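Local coordinates for malonyl coenzyme A-acyl carrier protein transacylase (Helicobacter pylori, PDB 2H1Y) that probably catalyses transfer of the malonyl group from malonyl-CoA to holo-acyl carrier protein, giving malonyl-ACP and free CoA, at residues D268-N273 with K294-K299; E236-S239 with E244-H247; M13-L18 with E315-Y320. All coordinates share one frame; numbering follows the deposited sequence.

Contact 1. Residues D268-N273 with K294-K299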
loop_
_atom_site.group_PDB
_atom_site.type_symbol
_atom_site.label_atom_id
_atom_site.label_comp_id
_atom_site.label_asym_id
_atom_site.label_seq_id
_atom_site.Cartn_x
_atom_site.Cartn_y
_atom_site.Cartn_z
ATOM N N ASP A 268 9.284 -2.937 10.785
ATOM C CA ASP A 268 9.013 -2.611 12.192
ATOM C C ASP A 268 7.539 -2.803 12.530
ATOM O O ASP A 268 7.202 -3.313 13.605
ATOM C CB ASP A 268 9.466 -1.188 12.542
ATOM C CG ASP A 268 10.951 -0.996 12.354
ATOM O OD1 ASP A 268 11.686 -1.968 12.603
ATOM O OD2 ASP A 268 11.389 0.108 11.941
ATOM N N CYS A 269 6.678 -2.435 11.581
ATOM C CA CYS A 269 5.234 -2.532 11.762
ATOM C C CYS A 269 4.768 -3.960 11.967
ATOM O O CYS A 269 3.971 -4.219 12.870
ATOM C CB CYS A 269 4.502 -1.901 10.588
ATOM S SG CYS A 269 4.551 -0.116 10.608
ATOM N N VAL A 270 5.279 -4.875 11.143
ATOM C CA VAL A 270 4.935 -6.275 11.281
ATOM C C VAL A 270 5.477 -6.829 12.615
ATOM O O VAL A 270 4.736 -7.430 13.397
ATOM C CB VAL A 270 5.361 -7.120 10.033
ATOM C CG1 VAL A 270 5.051 -8.582 10.238
ATOM C CG2 VAL A 270 4.634 -6.642 8.797
ATOM N N LYS A 271 6.746 -6.572 12.898
ATOM C CA LYS A 271 7.391 -7.105 14.105
ATOM C C LYS A 271 6.720 -6.654 15.414
ATOM O O LYS A 271 6.355 -7.480 16.245
ATOM C CB LYS A 271 8.885 -6.776 14.104
ATOM C CG LYS A 271 9.672 -7.450 12.969
ATOM C CD LYS A 271 11.173 -7.502 13.261
ATOM C CE LYS A 271 11.909 -8.390 12.233
ATOM N NZ LYS A 271 13.374 -8.044 12.067
ATOM N N SER A 272 6.519 -5.355 15.584
ATOM C CA SER A 272 5.842 -4.840 16.781
ATOM C C SER A 272 4.415 -5.385 16.964
ATOM O O SER A 272 3.779 -5.132 17.978
ATOM C CB SER A 272 5.812 -3.303 16.770
ATOM O OG SER A 272 7.107 -2.748 16.545
ATOM N N ASN A 273 3.914 -6.145 15.992
ATOM C CA ASN A 273 2.493 -6.451 15.970
ATOM C C ASN A 273 2.170 -7.905 15.698
ATOM O O ASN A 273 1.029 -8.325 15.875
ATOM C CB ASN A 273 1.772 -5.531 14.978
ATOM C CG ASN A 273 1.732 -4.087 15.451
ATOM O OD1 ASN A 273 0.862 -3.709 16.237
ATOM N ND2 ASN A 273 2.675 -3.271 14.975
ATOM N N LYS A 294 7.000 -13.674 4.632
ATOM C CA LYS A 294 7.775 -14.913 4.667
ATOM C C LYS A 294 9.018 -14.655 5.487
ATOM O O LYS A 294 9.332 -15.430 6.388
ATOM C CB LYS A 294 8.178 -15.374 3.256
ATOM C CG LYS A 294 7.050 -15.964 2.403
ATOM C CD LYS A 294 6.232 -17.010 3.164
ATOM C CE LYS A 294 5.065 -17.500 2.330
ATOM N NZ LYS A 294 4.510 -18.746 2.905
ATOM N N ARG A 295 9.686 -13.533 5.196
ATOM C CA ARG A 295 10.938 -13.166 5.862
ATOM C C ARG A 295 10.723 -12.502 7.230
ATOM O O ARG A 295 11.678 -12.242 7.947
ATOM C CB ARG A 295 11.784 -12.221 4.988
ATOM C CG ARG A 295 11.797 -12.477 3.470
ATOM C CD ARG A 295 12.840 -13.511 3.032
ATOM N NE ARG A 295 12.173 -14.789 2.788
ATOM C CZ ARG A 295 12.207 -15.822 3.621
ATOM N NH1 ARG A 295 12.930 -15.749 4.734
ATOM N NH2 ARG A 295 11.536 -16.930 3.334
ATOM N N LEU A 296 9.469 -12.251 7.597
ATOM C CA LEU A 296 9.164 -11.428 8.773
ATOM C C LEU A 296 8.354 -12.102 9.875
ATOM O O LEU A 296 8.307 -11.607 10.992
ATOM C CB LEU A 296 8.411 -10.186 8.318
ATOM C CG LEU A 296 9.240 -9.132 7.617
ATOM C CD1 LEU A 296 8.307 -8.157 6.914
ATOM C CD2 LEU A 296 10.179 -8.433 8.621
ATOM N N SER A 297 7.696 -13.210 9.557
ATOM C CA SER A 297 6.777 -13.834 10.497
ATOM C C SER A 297 6.523 -15.269 10.101
ATOM O O SER A 297 6.667 -15.626 8.939
ATOM C CB SER A 297 5.452 -13.072 10.484
ATOM O OG SER A 297 4.412 -13.812 11.106
ATOM N N ASN A 298 6.109 -16.088 11.056
ATOM C CA ASN A 298 5.770 -17.486 10.767
ATOM C C ASN A 298 4.286 -17.736 10.678
ATOM O O ASN A 298 3.858 -18.872 10.470
ATOM C CB ASN A 298 6.401 -18.398 11.806
ATOM C CG ASN A 298 7.884 -18.230 11.847
ATOM O OD1 ASN A 298 8.551 -18.396 10.814
ATOM N ND2 ASN A 298 8.423 -17.836 13.009
ATOM N N LYS A 299 3.514 -16.661 10.836
ATOM C CA LYS A 299 2.065 -16.701 10.783
ATOM C C LYS A 299 1.614 -16.659 9.342
ATOM O O LYS A 299 2.245 -16.016 8.514
ATOM C CB LYS A 299 1.494 -15.500 11.523
ATOM C CG LYS A 299 2.168 -15.225 12.863
ATOM C CD LYS A 299 1.796 -16.259 13.880
ATOM C CE LYS A 299 2.365 -15.916 15.262
ATOM N NZ LYS A 299 1.608 -14.795 15.865
#
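S297 OG, one residue beyond the L296 that packs on V270 and K271, has two hydrogen-bond partners. It accepts the backbone N-H of K299 (K299 N to S297 OG 3.0 Å, a fairly straight 165°), which makes an ST turn. It is also hydrogen-bonded to N274 OD1, and K299 adds to the same tie, its NZ reaching the carbonyl oxygens of N274 and V277. Between helix 266-271 and the loop the contact itself is apolar. V270 holds CG1 anti to its backbone N (chi1 177°), and that methyl meets L296 at 4.2 Å from CG1 to CB, the two side chains crossing at about a right angle. The extended, solvent-exposed chain of K271 likewise comes across the leucine branch at about a right angle, its CE 4.0 Å from L296 CD2. Y266 and Q267, a turn earlier on the helix, touch L296 as well. N273 folds back on C269: ND2 donates in the carbonyl plane to C269 O at 2.6 Å. With no hydrogen bond running directly between D268-N273 and K294-K299, the leucine is held here by apolar contact, and the polar ties seen for S297 and K299 go to N274 and V277, which follow the helical segment.

Contact 2. Residues E236-S239 with E244-H247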
loop_
_atom_site.group_PDB
_atom_site.type_symbol
_atom_site.label_atom_id
_atom_site.label_comp_id
_atom_site.label_asym_id
_atom_site.label_seq_id
_atom_site.Cartn_x
_atom_site.Cartn_y
_atom_site.Cartn_z
ATOM N N GLU A 236 -8.187 -0.217 14.534
ATOM C CA GLU A 236 -7.014 0.646 14.520
ATOM C C GLU A 236 -6.119 0.358 13.329
ATOM O O GLU A 236 -6.116 -0.738 12.802
ATOM C CB GLU A 236 -6.228 0.471 15.823
ATOM C CG GLU A 236 -5.469 -0.860 16.003
ATOM C CD GLU A 236 -4.837 -0.989 17.385
ATOM O OE1 GLU A 236 -3.944 -1.840 17.557
ATOM O OE2 GLU A 236 -5.225 -0.240 18.316
ATOM N N ILE A 237 -5.341 1.341 12.900
ATOM C CA ILE A 237 -4.384 1.088 11.833
ATOM C C ILE A 237 -2.974 1.434 12.311
ATOM O O ILE A 237 -2.807 2.288 13.181
ATOM C CB ILE A 237 -4.774 1.776 10.470
ATOM C CG1 ILE A 237 -3.867 2.940 10.157
ATOM C CG2 ILE A 237 -6.236 2.241 10.431
ATOM C CD1 ILE A 237 -2.746 2.587 9.276
ATOM N N ILE A 238 -1.977 0.749 11.753
ATOM C CA ILE A 238 -0.585 0.949 12.120
ATOM C C ILE A 238 0.109 1.873 11.117
ATOM O O ILE A 238 0.089 1.627 9.909
ATOM C CB ILE A 238 0.170 -0.399 12.223
ATOM C CG1 ILE A 238 -0.706 -1.472 12.875
ATOM C CG2 ILE A 238 1.469 -0.238 12.979
ATOM C CD1 ILE A 238 -1.045 -1.245 14.350
ATOM N N SER A 239 0.714 2.945 11.619
ATOM C CA SER A 239 1.335 3.939 10.760
ATOM C C SER A 239 2.665 3.446 10.165
ATOM O O SER A 239 3.573 3.066 10.904
ATOM C CB SER A 239 1.540 5.235 11.553
ATOM O OG SER A 239 2.542 6.068 10.969
ATOM N N GLU A 244 3.156 3.243 15.152
ATOM C CA GLU A 244 2.231 3.373 16.270
ATOM C C GLU A 244 0.792 3.347 15.742
ATOM O O GLU A 244 0.502 3.955 14.719
ATOM C CB GLU A 244 2.507 4.674 17.047
ATOM C CG GLU A 244 3.928 4.743 17.680
ATOM C CD GLU A 244 4.360 6.158 18.126
ATOM O OE1 GLU A 244 4.147 7.135 17.360
ATOM O OE2 GLU A 244 4.933 6.286 19.244
ATOM N N ALA A 245 -0.091 2.626 16.443
ATOM C CA ALA A 245 -1.510 2.509 16.092
ATOM C C ALA A 245 -2.255 3.818 16.244
ATOM O O ALA A 245 -1.886 4.624 17.077
ATOM C CB ALA A 245 -2.178 1.442 16.957
ATOM N N TYR A 246 -3.302 4.015 15.435
ATOM C CA TYR A 246 -4.197 5.178 15.513
ATOM C C TYR A 246 -5.604 4.863 15.032
ATOM O O TYR A 246 -5.806 3.946 14.238
ATOM C CB TYR A 246 -3.639 6.395 14.772
ATOM C CG TYR A 246 -3.489 6.252 13.268
ATOM C CD1 TYR A 246 -2.332 5.670 12.705
ATOM C CD2 TYR A 246 -4.473 6.733 12.395
ATOM C CE1 TYR A 246 -2.175 5.560 11.329
ATOM C CE2 TYR A 246 -4.324 6.607 10.998
ATOM C CZ TYR A 246 -3.170 6.030 10.481
ATOM O OH TYR A 246 -3.009 5.911 9.125
ATOM N N HIS A 247 -6.572 5.640 15.514
ATOM C CA HIS A 247 -7.992 5.330 15.322
ATOM C C HIS A 247 -8.894 6.571 15.339
ATOM O O HIS A 247 -10.067 6.473 15.745
ATOM C CB HIS A 247 -8.442 4.365 16.419
ATOM C CG HIS A 247 -8.044 4.813 17.788
ATOM N ND1 HIS A 247 -6.722 4.888 18.188
ATOM C CD2 HIS A 247 -8.781 5.261 18.832
ATOM C CE1 HIS A 247 -6.665 5.339 19.428
ATOM N NE2 HIS A 247 -7.901 5.576 19.840
#
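This is a short antiparallel beta hairpin at the edge of the six-stranded mixed sheet, with 245-246 as outermost strand and 236-238 inside it. I237 and Y246 form the hydrogen-bonded pair: I237 N donates to Y246 O at 3.0 Å, almost straight at 171°, and Y246 N returns a bond to I237 O at 2.9 Å. Towards the turn S239 N reaches E244 O at a longer 3.3 Å, approaching from above the carbonyl plane; T242 braces the turn, its N bonded to S239 OG and its OG1 to E244 OE1.

I238 and A245 are the non-hydrogen-bonded pair, with I238 CD1 3.9 Å from A245 CB. E236 sets CG between its backbone N and carbonyl carbon (chi1 71°) and then runs extended, which lays the flat face of its carboxylate on the same methyl, CD 3.6 Å from A245 CB, while OE1 makes a salt bridge to R276. The other face carries I237 and Y246, side by side and pointing the same way. S239 CB sits at the edge of the tyrosine ring, 3.7 Å from Y246 CE1. Y246 OH is hydrogen-bonded to E107, and helix 249-259 packs on this side chain through A252, L255 and L256. Strand 236-238 bonds on to A100 of its parallel neighbour, so the hairpin adds one antiparallel edge strand to the otherwise parallel alpha/beta core of this acyltransferase domain.

Contact 3. Residues M13-L18 with E315-Y320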
loop_
_atom_site.group_PDB
_atom_site.type_symbol
_atom_site.label_atom_id
_atom_site.label_comp_id
_atom_site.label_asym_id
_atom_site.label_seq_id
_atom_site.Cartn_x
_atom_site.Cartn_y
_atom_site.Cartn_z
ATOM N N MET A 13 -8.976 -18.357 16.827
ATOM C CA MET A 13 -7.876 -17.480 16.398
ATOM C C MET A 13 -8.314 -16.085 15.985
ATOM O O MET A 13 -9.499 -15.796 15.928
ATOM C CB MET A 13 -7.086 -18.135 15.262
ATOM C CG MET A 13 -6.145 -19.226 15.721
ATOM S SD MET A 13 -5.983 -20.419 14.390
ATOM C CE MET A 13 -4.220 -20.386 13.952
ATOM N N GLN A 14 -7.344 -15.228 15.688
ATOM C CA GLN A 14 -7.589 -13.798 15.503
ATOM C C GLN A 14 -6.725 -13.241 14.421
ATOM O O GLN A 14 -5.621 -13.733 14.193
ATOM C CB GLN A 14 -7.248 -13.050 16.762
ATOM C CG GLN A 14 -8.263 -13.202 17.832
ATOM C CD GLN A 14 -7.928 -12.319 18.976
ATOM O OE1 GLN A 14 -6.759 -12.163 19.323
ATOM N NE2 GLN A 14 -8.940 -11.707 19.566
ATOM N N TYR A 15 -7.199 -12.182 13.779
ATOM C CA TYR A 15 -6.598 -11.790 12.515
ATOM C C TYR A 15 -6.309 -10.301 12.345
ATOM O O TYR A 15 -6.965 -9.439 12.952
ATOM C CB TYR A 15 -7.446 -12.324 11.357
ATOM C CG TYR A 15 -8.887 -11.923 11.420
ATOM C CD1 TYR A 15 -9.338 -10.781 10.757
ATOM C CD2 TYR A 15 -9.812 -12.686 12.131
ATOM C CE1 TYR A 15 -10.681 -10.397 10.803
ATOM C CE2 TYR A 15 -11.170 -12.307 12.193
ATOM C CZ TYR A 15 -11.603 -11.161 11.525
ATOM O OH TYR A 15 -12.942 -10.771 11.575
ATOM N N ALA A 16 -5.301 -10.031 11.521
ATOM C CA ALA A 16 -5.014 -8.689 11.019
ATOM C C ALA A 16 -5.219 -8.585 9.492
ATOM O O ALA A 16 -5.176 -9.585 8.764
ATOM C CB ALA A 16 -3.611 -8.260 11.411
ATOM N N LEU A 17 -5.449 -7.362 9.027
ATOM C CA LEU A 17 -5.669 -7.097 7.607
ATOM C C LEU A 17 -4.430 -6.431 7.028
ATOM O O LEU A 17 -3.816 -5.585 7.682
ATOM C CB LEU A 17 -6.890 -6.190 7.417
ATOM C CG LEU A 17 -8.321 -6.738 7.363
ATOM C CD1 LEU A 17 -8.561 -7.953 8.221
ATOM C CD2 LEU A 17 -9.310 -5.656 7.736
ATOM N N LEU A 18 -4.055 -6.820 5.812
ATOM C CA LEU A 18 -2.925 -6.203 5.142
ATOM C C LEU A 18 -3.375 -5.607 3.821
ATOM O O LEU A 18 -4.047 -6.282 3.027
ATOM C CB LEU A 18 -1.811 -7.226 4.922
ATOM C CG LEU A 18 -1.211 -7.951 6.120
ATOM C CD1 LEU A 18 -0.313 -9.073 5.641
ATOM C CD2 LEU A 18 -0.412 -7.001 6.963
ATOM N N GLU A 315 -13.479 -19.965 4.534
ATOM C CA GLU A 315 -13.338 -21.283 5.192
ATOM C C GLU A 315 -12.597 -21.137 6.492
ATOM O O GLU A 315 -12.901 -21.818 7.458
ATOM C CB GLU A 315 -12.553 -22.274 4.337
ATOM C CG GLU A 315 -13.132 -22.541 2.974
ATOM C CD GLU A 315 -12.315 -23.564 2.184
ATOM O OE1 GLU A 315 -11.788 -23.202 1.088
ATOM O OE2 GLU A 315 -12.208 -24.721 2.674
ATOM N N PHE A 316 -11.600 -20.262 6.513
ATOM C CA PHE A 316 -10.785 -20.145 7.702
ATOM C C PHE A 316 -11.621 -19.611 8.858
ATOM O O PHE A 316 -11.549 -20.131 9.981
ATOM C CB PHE A 316 -9.565 -19.256 7.479
ATOM C CG PHE A 316 -8.823 -18.977 8.739
ATOM C CD1 PHE A 316 -7.805 -19.813 9.155
ATOM C CD2 PHE A 316 -9.186 -17.914 9.552
ATOM C CE1 PHE A 316 -7.143 -19.576 10.343
ATOM C CE2 PHE A 316 -8.520 -17.680 10.743
ATOM C CZ PHE A 316 -7.500 -18.516 11.135
ATOM N N LEU A 317 -12.404 -18.571 8.567
ATOM C CA LEU A 317 -13.295 -17.972 9.549
ATOM C C LEU A 317 -14.365 -18.949 10.031
ATOM O O LEU A 317 -14.634 -18.996 11.221
ATOM C CB LEU A 317 -13.941 -16.697 9.001
ATOM C CG LEU A 317 -13.085 -15.485 8.612
ATOM C CD1 LEU A 317 -13.989 -14.383 8.106
ATOM C CD2 LEU A 317 -12.199 -14.976 9.743
ATOM N N GLU A 318 -14.959 -19.729 9.121
ATOM C CA GLU A 318 -15.954 -20.744 9.507
ATOM C C GLU A 318 -15.360 -21.740 10.497
ATOM O O GLU A 318 -16.017 -22.142 11.457
ATOM C CB GLU A 318 -16.517 -21.528 8.306
ATOM C CG GLU A 318 -17.155 -20.699 7.195
ATOM C CD GLU A 318 -18.658 -20.441 7.373
ATOM O OE1 GLU A 318 -19.155 -20.387 8.530
ATOM O OE2 GLU A 318 -19.334 -20.265 6.321
ATOM N N GLU A 319 -14.120 -22.148 10.261
ATOM C CA GLU A 319 -13.484 -23.089 11.168
ATOM C C GLU A 319 -12.913 -22.482 12.450
ATOM O O GLU A 319 -13.229 -22.959 13.547
ATOM C CB GLU A 319 -12.419 -23.899 10.452
ATOM C CG GLU A 319 -11.990 -25.099 11.259
ATOM C CD GLU A 319 -10.987 -25.942 10.523
ATOM O OE1 GLU A 319 -10.894 -25.774 9.280
ATOM O OE2 GLU A 319 -10.301 -26.759 11.192
ATOM N N TYR A 320 -12.079 -21.446 12.330
ATOM C CA TYR A 320 -11.326 -20.956 13.495
ATOM C C TYR A 320 -11.899 -19.700 14.149
ATOM O O TYR A 320 -11.334 -19.192 15.130
ATOM C CB TYR A 320 -9.860 -20.763 13.123
ATOM C CG TYR A 320 -9.261 -21.999 12.501
ATOM C CD1 TYR A 320 -9.339 -22.213 11.131
ATOM C CD2 TYR A 320 -8.629 -22.963 13.286
ATOM C CE1 TYR A 320 -8.801 -23.338 10.559
ATOM C CE2 TYR A 320 -8.086 -24.101 12.715
ATOM C CZ TYR A 320 -8.178 -24.282 11.353
ATOM O OH TYR A 320 -7.647 -25.408 10.771
#
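M13 meets F316 and Y320 in a double Met-aromatic contact, where the last turns of the C-terminal helix 307-320 pack beside the lead-in to strand 15-19. The M13 sulfur makes the closest approaches. It lies obliquely to both rings, its SD 4.6 Å from the centroid of the Y320 ring and 5.2 Å from that of F316. The nearest ring atoms are Y320 CD2, 3.8 Å from M13 SD, and F316 CZ, 4.1 Å from the same sulfur. M13 runs alongside Y320, pointing the same way, but crosses F316 at about a right angle. A chi1 of -77° puts M13 CG anti to the carbonyl carbon and so brings the sulfur to the two rings.

Further along, the contact passes to Y15 and L317, which also cross at about a right angle. One methyl of the leucine reaches the tyrosine, L317 CD2 standing 3.8 Å from Y15 CE2.

Around these groups lies a second layer of contacts. Within the helix, CB of Y320 sits over one face of the F316 ring, 3.8 Å above its plane, so the two aromatic residues, one turn apart, pack against each other. I279 of the neighbouring strand 279-283 touches both F316 and Y15, joining helix and sheet, and A91 touches L317. Just before the strand Q14 N is hydrogen-bonded to D278 OD2, which anchors the chain next to M13. The Y15 ring meets that of F281 with planes inclined by about 35°, and its phenol oxygen, OH, is hydrogen-bonded to the backbone N of K96.

Contacts 2 and 3 reach the same mixed sheet, contact 2 at its antiparallel edge and contact 3 at strand 15-19 in its interior, their centres about 20 Å apart. Contact 1 lies about 16 Å from contact 2 and 17 Å from contact 3, centre to centre. Contacts 1 and 2 touch: C269 SG packs 3.3 Å from S239 O. Along the chain contact 2 closes before contact 1 opens, and both fall between the segments of contact 3. Together they close one edge of the sheet, join helix 266-271 to the loop before the other edge strand, 301-304, and bring the two chain ends together on the same alpha/beta core.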